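Local coordinates for protein transcriptional regulator, MarR/EmrR family (Clostridium acetobutylicum, PDB 3JW4) that probably binds DNA as a winged helix-turn-helix transcriptional regulator of the MarR family, most likely as a two-fold symmetric dimer, at the interface of chains A and B. Coordinates in Å, arbitrary orientation; residue numbers count along the deposited sequence, not the author numbering. Chains: chain A/B, Transcriptional regulator, MarR/EmrR family.

Contact 1: the interface of chains A and B. Residues chain A 21-22, 25, 124; chain B 144-145, 148.
The flat amide of B:Asn145 is approached on both faces by chain A: the hydroxyl of A:Ser21 comes from one side of its plane and the side-chain nitrogen NZ of A:Lys25 from the other, and both bond to the amide oxygen OD1. A:Ser21 OG donates to B:Asn145 OD1 at 2.7 Å, tilted 30° from the amide plane. A:Lys25 NZ reaches B:Asn145 OD1 at 2.9 Å but stands well above the plane, 63° out of it, so this bond does not follow a lone pair. The amino group also bonds to the main chain, A:Lys25 NZ to B:Asn145 O at 2.8 Å, which ties side chain and backbone of one residue together. The amide stands where both donors meet it because CG is anti to the backbone N (chi1 -175°). A:Lys25 gets there with a chain extended beyond CG, crossing B:Asn145 at about a right angle. Along the way A:Lys25 CD packs on B:Met148 CG at 3.8 Å. Next to the polar cluster, A:Ile22 lays CG1 against the CB of B:Asn145, and its tip CD1 touches B:Val144 CG1 at 3.8 Å, the two side chains crossing nearly perpendicularly. A:Ile22 CG2 faces the selenium, SE, of selenomethionine B:Met148 at 4.1 Å. Beyond it, that residue's bent end runs toward helix 105-124 of chain A, though the placement of its tip is doubtful. The patch joins the N-terminal helix 14-25 of one subunit to the C-terminal end of the other, a pairing typical of MarR dimers, and probably helps hold the two subunits together.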
loop_
_atom_site.group_PDB
_atom_site.type_symbol
_atom_site.label_atom_id
_atom_site.label_comp_id
_atom_site.label_asym_id
_atom_site.label_seq_id
_atom_site.Cartn_x
_atom_site.Cartn_y
_atom_site.Cartn_z
ATOM N N SER A 21 -2.688 -6.404 -2.238
ATOM C CA SER A 21 -3.498 -6.816 -1.111
ATOM C C SER A 21 -2.615 -7.437 -0.039
ATOM O O SER A 21 -2.695 -7.060 1.148
ATOM C CB SER A 21 -4.636 -7.761 -1.599
ATOM O OG SER A 21 -5.198 -8.474 -0.528
ATOM N N ILE A 22 -1.704 -8.329 -0.443
ATOM C CA ILE A 22 -0.771 -8.872 0.516
ATOM C C ILE A 22 0.104 -7.758 1.083
ATOM O O ILE A 22 0.302 -7.683 2.304
ATOM C CB ILE A 22 0.121 -9.996 -0.079
ATOM C CG1 ILE A 22 -0.726 -11.199 -0.489
ATOM C CG2 ILE A 22 1.196 -10.389 0.916
ATOM C CD1 ILE A 22 -0.022 -12.121 -1.500
ATOM N N LYS A 25 -1.779 -6.059 3.714
ATOM C CA LYS A 25 -1.878 -6.883 4.921
ATOM C C LYS A 25 -0.579 -6.982 5.735
ATOM O O LYS A 25 -0.628 -7.358 6.910
ATOM C CB LYS A 25 -2.367 -8.274 4.566
ATOM C CG LYS A 25 -3.797 -8.276 4.106
ATOM C CD LYS A 25 -4.155 -9.593 3.539
ATOM C CE LYS A 25 -5.604 -9.649 3.142
ATOM N NZ LYS A 25 -5.927 -10.978 2.585
ATOM N N SER A 124 4.551 -15.660 9.109
ATOM C CA SER A 124 3.199 -16.047 8.711
ATOM C C SER A 124 2.971 -16.246 7.211
ATOM O O SER A 124 2.005 -16.891 6.833
ATOM C CB SER A 124 2.170 -15.026 9.204
ATOM O OG SER A 124 2.093 -13.881 8.364
ATOM N N VAL B 144 -1.308 -17.341 -0.062
ATOM C CA VAL B 144 -0.746 -16.411 0.905
ATOM C C VAL B 144 -1.802 -15.362 1.290
ATOM O O VAL B 144 -2.016 -15.079 2.459
ATOM C CB VAL B 144 0.491 -15.681 0.351
ATOM C CG1 VAL B 144 0.867 -14.511 1.268
ATOM C CG2 VAL B 144 1.627 -16.663 0.109
ATOM N N ASN B 145 -2.430 -14.773 0.290
ATOM C CA ASN B 145 -3.440 -13.748 0.516
ATOM C C ASN B 145 -4.623 -14.308 1.340
ATOM O O ASN B 145 -5.089 -13.648 2.255
ATOM C CB ASN B 145 -3.904 -13.173 -0.809
ATOM C CG ASN B 145 -4.873 -12.019 -0.636
ATOM O OD1 ASN B 145 -4.568 -11.029 0.041
ATOM N ND2 ASN B 145 -6.058 -12.148 -1.243
HETATM N N MSE B 148 -3.949 -14.695 5.341
HETATM C CA MSE B 148 -3.797 -13.541 6.221
HETATM C C MSE B 148 -4.912 -12.540 5.999
HETATM O O MSE B 148 -5.117 -11.684 6.849
HETATM C CB MSE B 148 -2.421 -12.877 6.037
HETATM C CG MSE B 148 -2.031 -12.585 4.599
HETATM SE SE MSE B 148 -0.127 -12.116 4.333
HETATM C CE MSE B 148 0.670 -13.241 5.708
#

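Contact 2: the interface of chains A and B. Residues chain A 12-16, 19; chain B 26, 118-119, 122, 125.
B:Glu122 turns its carboxylate onto the first turn of helix 14-25 of chain A, where the backbone N-H groups of A:Tyr15 and A:Ser16 meet one oxygen each. CG is anti to the backbone N (chi1 175°), and a bend at chi2 swings the acid group across to chain A. OE2 takes the N-H of A:Tyr15 on its syn lone pair, A:Tyr15 N to B:Glu122 OE2 being 2.8 Å. B:Glu122 OE1 is met on its syn side by A:Ser16 N at 2.8 Å, close to straight with 164° at the hydrogen. The hydroxyl A:Ser16 OG comes to B:Glu122 OE1 nearly along the C-O axis at 2.6 Å, giving this oxygen a second donor. A carboxylate capping the start of a helix in this way is probably favoured by the helix dipole. The ring of A:Tyr15 lies beside the acid, its plane turned 33° from that of the carboxylate, while the CA of A:Thr13 packs against the carboxyl carbon. One turn further along chain B, B:Ile125 pushes CD1 against the CB of A:Tyr15 at 3.6 Å and meets A:Ile19 tip to tip, CD1 to CD1 at 3.9 Å. On the opposite flank, the methyl CG2 of A:Thr13 faces the backbone of B:Phe118. A water links the chains here, 2.9 Å from A:Ser16 OG and 2.7 Å from B:Phe118 O.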
loop_
_atom_site.group_PDB
_atom_site.type_symbol
_atom_site.label_atom_id
_atom_site.label_comp_id
_atom_site.label_asym_id
_atom_site.label_seq_id
_atom_site.Cartn_x
_atom_site.Cartn_y
_atom_site.Cartn_z
ATOM N N ASP A 12 -9.211 -8.922 -13.952
ATOM C CA ASP A 12 -8.271 -9.056 -15.115
ATOM C C ASP A 12 -6.808 -8.596 -14.853
ATOM O O ASP A 12 -5.968 -8.668 -15.753
ATOM C CB ASP A 12 -8.834 -8.319 -16.322
ATOM C CG ASP A 12 -9.223 -6.899 -15.997
ATOM O OD1 ASP A 12 -8.800 -6.434 -14.911
ATOM O OD2 ASP A 12 -9.954 -6.273 -16.807
ATOM N N THR A 13 -6.507 -8.128 -13.644
ATOM C CA THR A 13 -5.109 -7.876 -13.250
ATOM C C THR A 13 -4.845 -8.577 -11.921
ATOM O O THR A 13 -4.528 -7.931 -10.922
ATOM C CB THR A 13 -4.748 -6.347 -13.192
ATOM O OG1 THR A 13 -5.443 -5.697 -12.118
ATOM C CG2 THR A 13 -5.045 -5.638 -14.547
ATOM N N PRO A 14 -4.979 -9.917 -11.907
ATOM C CA PRO A 14 -4.921 -10.688 -10.657
ATOM C C PRO A 14 -3.566 -10.674 -9.936
ATOM O O PRO A 14 -3.553 -10.591 -8.722
ATOM C CB PRO A 14 -5.284 -12.119 -11.105
ATOM C CG PRO A 14 -4.967 -12.134 -12.563
ATOM C CD PRO A 14 -5.285 -10.784 -13.053
ATOM N N TYR A 15 -2.447 -10.726 -10.659
ATOM C CA TYR A 15 -1.146 -10.626 -9.980
ATOM C C TYR A 15 -1.004 -9.275 -9.257
ATOM O O TYR A 15 -0.625 -9.246 -8.093
ATOM C CB TYR A 15 0.020 -10.826 -10.941
ATOM C CG TYR A 15 0.147 -12.198 -11.550
ATOM C CD1 TYR A 15 0.581 -13.275 -10.802
ATOM C CD2 TYR A 15 -0.100 -12.398 -12.894
ATOM C CE1 TYR A 15 0.722 -14.520 -11.365
ATOM C CE2 TYR A 15 0.039 -13.641 -13.472
ATOM C CZ TYR A 15 0.453 -14.691 -12.710
ATOM O OH TYR A 15 0.582 -15.918 -13.303
ATOM N N SER A 16 -1.295 -8.162 -9.933
ATOM C CA SER A 16 -1.223 -6.846 -9.281
ATOM C C SER A 16 -2.158 -6.757 -8.100
ATOM O O SER A 16 -1.788 -6.247 -7.054
ATOM C CB SER A 16 -1.543 -5.703 -10.233
ATOM O OG SER A 16 -0.884 -5.877 -11.469
ATOM N N ILE A 19 -0.588 -8.830 -5.193
ATOM C CA ILE A 19 0.588 -8.148 -4.662
ATOM C C ILE A 19 0.202 -6.940 -3.810
ATOM O O ILE A 19 0.714 -6.791 -2.715
ATOM C CB ILE A 19 1.554 -7.805 -5.789
ATOM C CG1 ILE A 19 2.186 -9.102 -6.272
ATOM C CG2 ILE A 19 2.658 -6.869 -5.312
ATOM C CD1 ILE A 19 2.726 -9.037 -7.623
ATOM N N LEU B 26 5.302 -1.348 -9.106
ATOM C CA LEU B 26 4.083 -1.367 -9.925
ATOM C C LEU B 26 3.317 -0.047 -9.758
ATOM O O LEU B 26 2.917 0.583 -10.743
ATOM C CB LEU B 26 3.165 -2.519 -9.540
ATOM C CG LEU B 26 3.705 -3.944 -9.724
ATOM C CD1 LEU B 26 2.743 -4.950 -9.184
ATOM C CD2 LEU B 26 4.018 -4.234 -11.181
ATOM N N PHE B 118 -3.275 -0.377 -16.536
ATOM C CA PHE B 118 -3.218 -1.450 -15.533
ATOM C C PHE B 118 -2.817 -2.789 -16.146
ATOM O O PHE B 118 -2.109 -3.583 -15.518
ATOM C CB PHE B 118 -4.551 -1.604 -14.789
ATOM C CG PHE B 118 -4.983 -0.372 -13.988
ATOM C CD1 PHE B 118 -4.075 0.376 -13.269
ATOM C CD2 PHE B 118 -6.335 -0.019 -13.921
ATOM C CE1 PHE B 118 -4.494 1.482 -12.509
ATOM C CE2 PHE B 118 -6.774 1.094 -13.180
ATOM C CZ PHE B 118 -5.846 1.843 -12.461
ATOM N N LEU B 119 -3.260 -3.043 -17.369
ATOM C CA LEU B 119 -2.916 -4.275 -18.050
ATOM C C LEU B 119 -1.420 -4.344 -18.463
ATOM O O LEU B 119 -0.806 -5.428 -18.397
ATOM C CB LEU B 119 -3.796 -4.467 -19.265
ATOM C CG LEU B 119 -3.934 -5.920 -19.707
ATOM C CD1 LEU B 119 -4.939 -6.666 -18.788
ATOM C CD2 LEU B 119 -4.344 -5.991 -21.181
ATOM N N GLU B 122 0.414 -5.069 -15.266
ATOM C CA GLU B 122 0.223 -6.483 -14.941
ATOM C C GLU B 122 1.184 -7.363 -15.729
ATOM O O GLU B 122 1.782 -8.307 -15.185
ATOM C CB GLU B 122 -1.225 -6.904 -15.229
ATOM C CG GLU B 122 -1.532 -8.407 -15.053
ATOM C CD GLU B 122 -1.799 -8.804 -13.612
ATOM O OE1 GLU B 122 -1.715 -7.949 -12.707
ATOM O OE2 GLU B 122 -2.119 -9.987 -13.377
ATOM N N ILE B 125 4.805 -7.903 -14.603
ATOM C CA ILE B 125 5.037 -8.898 -13.560
ATOM C C ILE B 125 5.523 -10.208 -14.158
ATOM O O ILE B 125 6.476 -10.795 -13.649
ATOM C CB ILE B 125 3.793 -9.143 -12.701
ATOM C CG1 ILE B 125 3.392 -7.830 -11.996
ATOM C CG2 ILE B 125 4.062 -10.270 -11.717
ATOM C CD1 ILE B 125 2.015 -7.839 -11.293
HETATM O O HOH W 1 -2.063 -3.564 -12.828
#

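Contact 1 and contact 2 lie about 16 Å apart, measured between the centres of their C-alpha atoms, and both use helix 14-25 of chain A. Contact 2 takes the start of that helix and contact 1 its end, so the two work along its length. Chain B answers with different elements: chiefly its long helix 105-126 at contact 2, its C-terminal helix 131-146 and last residue at contact 1. One chain A helix is thus held against separate parts of the partner, and the two-fold axis repeats both contacts with the chains exchanged. Such intertwining probably fixes how the DNA-binding regions are set relative to each other.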